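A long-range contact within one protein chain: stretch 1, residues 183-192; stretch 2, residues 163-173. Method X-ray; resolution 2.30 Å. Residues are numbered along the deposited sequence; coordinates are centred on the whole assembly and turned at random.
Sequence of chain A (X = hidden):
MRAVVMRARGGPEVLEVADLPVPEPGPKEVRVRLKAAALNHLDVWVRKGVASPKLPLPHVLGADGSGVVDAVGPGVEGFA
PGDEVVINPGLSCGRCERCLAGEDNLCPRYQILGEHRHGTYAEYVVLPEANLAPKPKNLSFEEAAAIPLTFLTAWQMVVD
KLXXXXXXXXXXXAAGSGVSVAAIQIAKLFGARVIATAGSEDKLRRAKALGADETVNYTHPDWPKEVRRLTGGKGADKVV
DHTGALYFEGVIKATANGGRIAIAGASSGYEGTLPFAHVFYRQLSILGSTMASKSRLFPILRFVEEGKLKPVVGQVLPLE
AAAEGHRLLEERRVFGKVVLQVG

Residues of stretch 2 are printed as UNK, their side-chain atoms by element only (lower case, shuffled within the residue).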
# COMPACT_ATOMS: atom_id res chain seq x y z
N ALA A 183 6.24 6.19 21.25
CA ALA A 183 6.82 6.28 19.91
C ALA A 183 8.24 5.75 19.82
O ALA A 183 8.63 5.17 18.81
CB ALA A 183 6.78 7.72 19.42
N ILE A 184 9.02 5.95 20.86
CA ILE A 184 10.39 5.46 20.84
C ILE A 184 10.39 3.93 20.80
O ILE A 184 11.13 3.32 20.02
CB ILE A 184 11.16 6.01 22.06
CG1 ILE A 184 11.29 7.53 21.90
CG2 ILE A 184 12.54 5.35 22.16
CD1 ILE A 184 11.90 8.25 23.06
N GLN A 185 9.54 3.32 21.63
CA GLN A 185 9.42 1.86 21.72
C GLN A 185 8.77 1.21 20.50
O GLN A 185 9.19 0.15 20.05
CB GLN A 185 8.62 1.48 22.98
CG GLN A 185 9.27 1.91 24.29
CD GLN A 185 8.46 1.53 25.51
OE1 GLN A 185 8.41 0.36 25.90
NE2 GLN A 185 7.81 2.51 26.12
N ILE A 186 7.72 1.83 19.97
CA ILE A 186 7.06 1.26 18.80
C ILE A 186 8.03 1.37 17.64
O ILE A 186 8.18 0.43 16.85
CB ILE A 186 5.75 2.00 18.51
CG1 ILE A 186 4.75 1.70 19.63
CG2 ILE A 186 5.19 1.56 17.17
CD1 ILE A 186 3.50 2.50 19.60
N ALA A 187 8.70 2.51 17.55
CA ALA A 187 9.69 2.75 16.50
C ALA A 187 10.73 1.64 16.48
O ALA A 187 11.01 1.05 15.43
CB ALA A 187 10.38 4.09 16.72
N LYS A 188 11.31 1.35 17.64
CA LYS A 188 12.32 0.29 17.73
C LYS A 188 11.70 -1.06 17.38
O LYS A 188 12.33 -1.89 16.71
CB LYS A 188 12.91 0.24 19.14
CG LYS A 188 13.80 1.43 19.47
CD LYS A 188 15.05 1.46 18.60
CE LYS A 188 15.83 0.16 18.73
NZ LYS A 188 17.07 0.21 17.92
N LEU A 189 10.48 -1.28 17.85
CA LEU A 189 9.77 -2.53 17.59
C LEU A 189 9.71 -2.77 16.08
O LEU A 189 9.73 -3.92 15.64
CB LEU A 189 8.35 -2.45 18.15
CG LEU A 189 7.61 -3.73 18.59
CD1 LEU A 189 6.11 -3.49 18.41
CD2 LEU A 189 8.04 -4.95 17.79
N PHE A 190 9.63 -1.70 15.28
CA PHE A 190 9.58 -1.83 13.84
C PHE A 190 10.93 -1.75 13.12
O PHE A 190 10.99 -1.49 11.92
CB PHE A 190 8.60 -0.81 13.24
CG PHE A 190 7.17 -1.25 13.33
CD1 PHE A 190 6.50 -1.76 12.22
CD2 PHE A 190 6.51 -1.23 14.56
CE1 PHE A 190 5.20 -2.25 12.34
CE2 PHE A 190 5.21 -1.72 14.69
CZ PHE A 190 4.55 -2.23 13.58
N GLY A 191 12.01 -1.96 13.88
CA GLY A 191 13.35 -1.98 13.31
C GLY A 191 14.07 -0.69 12.99
O GLY A 191 15.03 -0.70 12.23
N ALA A 192 13.63 0.42 13.57
CA ALA A 192 14.28 1.70 13.29
C ALA A 192 15.43 1.99 14.25
O ALA A 192 15.64 1.29 15.25
CB ALA A 192 13.27 2.83 13.38
N UNK A 163 4.96 4.74 8.44
CA UNK A 163 5.36 3.48 7.84
C UNK A 163 6.79 3.11 8.22
O UNK A 163 7.55 2.62 7.38
N UNK A 164 7.16 3.34 9.47
CA UNK A 164 8.50 3.01 9.93
C UNK A 164 8.85 1.56 9.62
O UNK A 164 8.02 0.66 9.79
c UNK A 164 9.95 2.69 11.96
c UNK A 164 8.68 4.82 11.67
c UNK A 164 8.67 3.31 11.44
N UNK A 165 10.07 1.34 9.13
CA UNK A 165 10.55 0.01 8.78
C UNK A 165 12.02 -0.13 9.17
O UNK A 165 12.70 0.87 9.37
n UNK A 165 9.17 -2.00 3.34
c UNK A 165 9.27 -0.91 4.08
c UNK A 165 11.25 0.67 6.39
c UNK A 165 10.65 0.92 5.01
n UNK A 165 10.44 -0.30 4.22
n UNK A 165 8.18 -0.43 4.68
c UNK A 165 10.37 -0.23 7.27
N UNK A 166 12.53 -1.36 9.28
CA UNK A 166 13.94 -1.53 9.66
C UNK A 166 14.92 -0.79 8.75
O UNK A 166 14.79 -0.81 7.53
c UNK A 166 14.12 -3.05 9.63
c UNK A 166 13.08 -3.52 8.68
c UNK A 166 11.89 -2.65 8.97
N UNK A 167 15.89 -0.12 9.36
CA UNK A 167 16.86 0.64 8.60
C UNK A 167 16.54 2.12 8.62
O UNK A 167 17.36 2.96 8.26
N UNK A 168 15.32 2.44 9.04
CA UNK A 168 14.86 3.82 9.12
C UNK A 168 15.47 4.54 10.29
O UNK A 168 15.69 3.97 11.36
o UNK A 168 11.33 3.91 8.13
c UNK A 168 13.35 3.90 9.34
o UNK A 168 13.20 3.86 6.98
c UNK A 168 12.57 3.89 8.06
N UNK A 169 15.74 5.82 10.08
CA UNK A 169 16.24 6.66 11.14
C UNK A 169 15.02 7.45 11.58
O UNK A 169 14.51 8.31 10.85
c UNK A 169 17.33 7.59 10.62
o UNK A 169 19.07 6.51 11.81
o UNK A 169 19.39 6.91 9.67
c UNK A 169 18.69 6.96 10.70
N UNK A 170 14.51 7.11 12.76
CA UNK A 170 13.34 7.78 13.30
C UNK A 170 13.76 8.81 14.36
O UNK A 170 14.60 8.52 15.21
c UNK A 170 12.36 6.77 13.94
c UNK A 170 11.89 5.76 12.91
c UNK A 170 11.16 7.50 14.54
N UNK A 171 13.21 10.01 14.27
CA UNK A 171 13.50 11.07 15.23
C UNK A 171 12.24 11.30 16.06
O UNK A 171 11.17 11.55 15.50
c UNK A 171 15.26 13.62 16.23
c UNK A 171 13.90 12.37 14.51
c UNK A 171 14.14 14.85 14.38
c UNK A 171 14.03 13.67 15.33
N UNK A 172 12.37 11.18 17.38
CA UNK A 172 11.24 11.40 18.28
C UNK A 172 11.53 12.68 19.08
O UNK A 172 12.59 12.81 19.69
c UNK A 172 11.08 10.23 19.28
c UNK A 172 10.92 8.92 18.51
c UNK A 172 9.87 10.48 20.17
N UNK A 173 10.58 13.61 19.09
CA UNK A 173 10.74 14.88 19.80
C UNK A 173 10.28 14.88 21.25
O UNK A 173 9.27 14.26 21.60
c UNK A 173 10.02 16.00 19.05
s UNK A 173 12.23 17.01 17.75
c UNK A 173 11.84 18.79 17.85
c UNK A 173 10.57 16.32 17.68

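Position 163 carries no side-chain atoms, and nothing of stretch 1 lies near it. Its positive phi just after a helix favours Gly 163.

Position 164 has three carbons, one bearing the other two, pointing toward stretch 1 and touching Ala 187, Phe 190 and Ala 192. Branching at CB with no further atoms makes it Val 164. Its CG1 lies 3.6 Å from Ala 192 CB and 4.0 Å from Phe 190 CB.

At position 165 three carbons lead to a nitrogen and then a carbon with two more nitrogens, a guanidinium. This is Arg 165; its side chain points away, while its backbone C lies 3.2 Å from Phe 190 O.

Position 166 has three carbons closing a ring onto the backbone N, against Phe 190 and Gly 191: Pro 166. Its N sits 3.1 Å from Phe 190 O but has no hydrogen to share. Its CA makes a CA-H...O contact of 2.9 Å with Gly 191 O. A CB on Gly 191 would clash with Pro 166 CB, and the positive phi of Gly 191 also favours glycine.

Position 167 again lacks a side chain; at its backbone angles a CB would jam against the preceding carbonyl, so it is Gly 167. Its N donates to Gly 191 O at 3.1 Å, the one hydrogen bond across the contact.

Position 168 shows two carbons, the second with two oxygens, beside Ala 192: Asp 168. It closes the type II turn from Arg 165, and its OD2 accepts from Arg 165 N at 3.0 Å, tying the first residue of the turn to the last. Its backbone O comes 3.3 Å from Ala 192 CA.

Position 169 has the same two-carbon, two-oxygen pattern but points away from stretch 1: Asp 169.

Position 170 has three carbons branched at CB, meeting Ala 187 and Ala 192: Val 170. Its CG2 packs 3.3 Å from Ala 192 CB, and its CG1 4.1 Å from Ala 187 CB.

Position 171 has four carbons forked at the second, out of reach of stretch 1: Leu 171.

Position 172 repeats the three-carbon branch, against Ala 183 and Ile 184: Val 172. Its CG2 meets Ile 184 CG1 at 3.7 Å, its CG1 Ala 183 CB at 4.2 Å.

Position 173 is an unbranched chain of two carbons, sulfur and carbon, pointing away: Met 173.

The rule is alternation plus a latch. Strand and helix run nearly antiparallel, 9.2 Å apart at closest approach between their axes; Val 172 packs on Ala 183 and Ile 184, and Val 170 on Ala 187 and, past the helix, Ala 192, while the glycine-bearing turn docks by backbone against the helix exit.

Stretch 2 163-173: GVRPGDDVLVM
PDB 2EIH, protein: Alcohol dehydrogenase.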